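Local coordinates for phosphotriesterase homology protein (Escherichia coli, PDB 1BF6) that binds two zinc ions and hydrolyses phosphorylated glyceryl acetates, and also acts on aromatic acetates and propionates, at residues Y259-T262 / T263-Q267. Numbering follows the deposited sequence.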
ATOM      1  N   TYR A 259     -11.478 -10.018   5.054  1.00  8.35           N
ATOM      2  CA  TYR A 259     -11.904 -10.882   3.956  1.00  7.58           C
ATOM      3  C   TYR A 259     -10.668 -11.647   3.481  1.00  9.33           C
ATOM      4  O   TYR A 259     -10.762 -12.779   3.015  1.00  8.17           O
ATOM      5  CB  TYR A 259     -12.456 -10.037   2.803  1.00  7.04           C
ATOM      6  CG  TYR A 259     -12.812 -10.805   1.563  1.00  6.78           C
ATOM      7  CD1 TYR A 259     -11.871 -11.035   0.554  1.00  8.42           C
ATOM      8  CD2 TYR A 259     -14.111 -11.264   1.365  1.00  9.33           C
ATOM      9  CE1 TYR A 259     -12.225 -11.702  -0.624  1.00  9.97           C
ATOM     10  CE2 TYR A 259     -14.473 -11.922   0.197  1.00 10.95           C
ATOM     11  CZ  TYR A 259     -13.531 -12.137  -0.787  1.00 12.11           C
ATOM     12  OH  TYR A 259     -13.910 -12.788  -1.932  1.00 17.20           O
ATOM     13  N   LEU A 260      -9.506 -11.007   3.600  1.00  8.70           N
ATOM     14  CA  LEU A 260      -8.249 -11.621   3.192  1.00  8.94           C
ATOM     15  C   LEU A 260      -8.039 -12.938   3.936  1.00  7.45           C
ATOM     16  O   LEU A 260      -7.631 -13.933   3.341  1.00  8.25           O
ATOM     17  CB  LEU A 260      -7.078 -10.673   3.507  1.00 10.05           C
ATOM     18  CG  LEU A 260      -5.666 -11.159   3.171  1.00 11.59           C
ATOM     19  CD1 LEU A 260      -5.504 -11.317   1.676  1.00 13.84           C
ATOM     20  CD2 LEU A 260      -4.636 -10.165   3.711  1.00 14.29           C
ATOM     21  N   LEU A 261      -8.362 -12.939   5.225  1.00  8.40           N
ATOM     22  CA  LEU A 261      -8.161 -14.119   6.066  1.00 11.16           C
ATOM     23  C   LEU A 261      -9.360 -15.063   6.181  1.00 12.11           C
ATOM     24  O   LEU A 261      -9.189 -16.279   6.321  1.00 10.60           O
ATOM     25  CB  LEU A 261      -7.671 -13.672   7.450  1.00 11.49           C
ATOM     26  CG  LEU A 261      -6.322 -12.926   7.378  1.00 12.09           C
ATOM     27  CD1 LEU A 261      -6.010 -12.203   8.661  1.00 10.75           C
ATOM     28  CD2 LEU A 261      -5.207 -13.896   7.003  1.00 13.53           C
ATOM     29  N   THR A 262     -10.568 -14.510   6.108  1.00 11.54           N
ATOM     30  CA  THR A 262     -11.781 -15.324   6.219  1.00 10.76           C
ATOM     31  C   THR A 262     -12.147 -15.977   4.896  1.00 10.46           C
ATOM     32  O   THR A 262     -12.756 -17.052   4.878  1.00 10.92           O
ATOM     33  CB  THR A 262     -12.998 -14.495   6.693  1.00 10.77           C
ATOM     34  OG1 THR A 262     -13.327 -13.516   5.697  1.00  9.25           O
ATOM     35  CG2 THR A 262     -12.709 -13.808   8.020  1.00 12.63           C
ATOM     36  N   THR A 263     -11.715 -15.374   3.788  1.00  7.85           N
ATOM     37  CA  THR A 263     -12.060 -15.891   2.473  1.00  6.69           C
ATOM     38  C   THR A 263     -10.941 -16.145   1.468  1.00  6.84           C
ATOM     39  O   THR A 263     -10.834 -17.248   0.943  1.00  7.41           O
ATOM     40  CB  THR A 263     -13.133 -14.976   1.806  1.00  6.60           C
ATOM     41  OG1 THR A 263     -14.229 -14.789   2.707  1.00  9.00           O
ATOM     42  CG2 THR A 263     -13.623 -15.557   0.506  1.00  8.07           C
ATOM     43  N   PHE A 264     -10.109 -15.138   1.184  1.00  4.98           N
ATOM     44  CA  PHE A 264      -9.061 -15.307   0.183  1.00  4.75           C
ATOM     45  C   PHE A 264      -7.974 -16.326   0.534  1.00  4.21           C
ATOM     46  O   PHE A 264      -7.682 -17.205  -0.271  1.00  6.26           O
ATOM     47  CB  PHE A 264      -8.416 -13.965  -0.178  1.00  3.58           C
ATOM     48  CG  PHE A 264      -7.493 -14.049  -1.368  1.00  5.06           C
ATOM     49  CD1 PHE A 264      -8.003 -14.082  -2.660  1.00  5.93           C
ATOM     50  CD2 PHE A 264      -6.105 -14.122  -1.196  1.00  6.53           C
ATOM     51  CE1 PHE A 264      -7.154 -14.187  -3.767  1.00  7.39           C
ATOM     52  CE2 PHE A 264      -5.259 -14.225  -2.298  1.00  8.06           C
ATOM     53  CZ  PHE A 264      -5.783 -14.258  -3.580  1.00  8.78           C
ATOM     54  N   ILE A 265      -7.357 -16.184   1.707  1.00  6.75           N
ATOM     55  CA  ILE A 265      -6.305 -17.120   2.124  1.00  6.62           C
ATOM     56  C   ILE A 265      -6.853 -18.560   2.213  1.00  7.98           C
ATOM     57  O   ILE A 265      -6.168 -19.504   1.821  1.00  6.90           O
ATOM     58  CB  ILE A 265      -5.581 -16.650   3.420  1.00  9.15           C
ATOM     59  CG1 ILE A 265      -4.788 -15.361   3.124  1.00  8.26           C
ATOM     60  CG2 ILE A 265      -4.634 -17.741   3.951  1.00  6.28           C
ATOM     61  CD1 ILE A 265      -3.777 -15.502   1.983  1.00  9.52           C
ATOM     62  N   PRO A 266      -8.084 -18.749   2.747  1.00  7.63           N
ATOM     63  CA  PRO A 266      -8.605 -20.127   2.796  1.00  6.84           C
ATOM     64  C   PRO A 266      -8.692 -20.725   1.381  1.00  7.29           C
ATOM     65  O   PRO A 266      -8.335 -21.879   1.178  1.00  7.95           O
ATOM     66  CB  PRO A 266      -9.974 -19.945   3.433  1.00  4.41           C
ATOM     67  CG  PRO A 266      -9.697 -18.903   4.458  1.00  8.90           C
ATOM     68  CD  PRO A 266      -8.855 -17.883   3.656  1.00  5.98           C
ATOM     69  N   GLN A 267      -9.086 -19.926   0.385  1.00  7.74           N
ATOM     70  CA  GLN A 267      -9.170 -20.410  -1.001  1.00  9.73           C
ATOM     71  C   GLN A 267      -7.781 -20.708  -1.549  1.00  8.90           C
ATOM     72  O   GLN A 267      -7.596 -21.644  -2.320  1.00  8.79           O
ATOM     73  CB  GLN A 267      -9.892 -19.398  -1.912  1.00 12.10           C
ATOM     74  CG  GLN A 267     -11.365 -19.196  -1.563  1.00 17.00           C
ATOM     75  CD  GLN A 267     -12.019 -18.015  -2.295  1.00 22.44           C
ATOM     76  OE1 GLN A 267     -13.244 -17.966  -2.426  1.00 26.32           O
ATOM     77  NE2 GLN A 267     -11.213 -17.053  -2.737  1.00 19.62           N
TER
HETATM   78  O   HOH W   1     -12.361 -14.540  -3.282  1.00 17.23           O
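Tyr259 and Thr263, one turn apart in helix 259-270 of this TIM-barrel hydrolase, meet where the helix widens into a pi-type turn. The widening shows in the backbone bonds: Tyr259 O accepts from both Thr263 N, at 2.9 Å and tilted out of the carbonyl plane, and Phe264 N, which lies in that plane and bonds more nearly straight (N-H...O 163°). Leu260 O accepts from the fifth residue on, Ile265 N, at 2.8 Å. Leu261 O faces Pro266, which has no N-H to offer; the ring carbon Pro266 CD sits 3.1 Å from Leu261 O, and the helix kinks here. Tyr259 CG stands anti to its backbone nitrogen (chi1 175°), which lays the ring over Thr263, whose CB makes a CH-pi contact 3.8 Å from the ring centroid and 14° off its normal. A leucine here, with neither ring nor hydroxyl, would probably leave Thr263 CB without its aromatic face and the water that joins the phenol to Gln267 without one of its mates. Thr262 OG1 bonds back to Asp258 O and weakly to Thr263 OG1. On the buried side, Leu260 CD1 packs against Phe264, which reaches helix 218-230, while Ile265 rests on Val278 of helix 275-289. The bridging water lies 2.7 Å from Tyr259 OH and accepts from Gln267 NE2 at 2.8 Å.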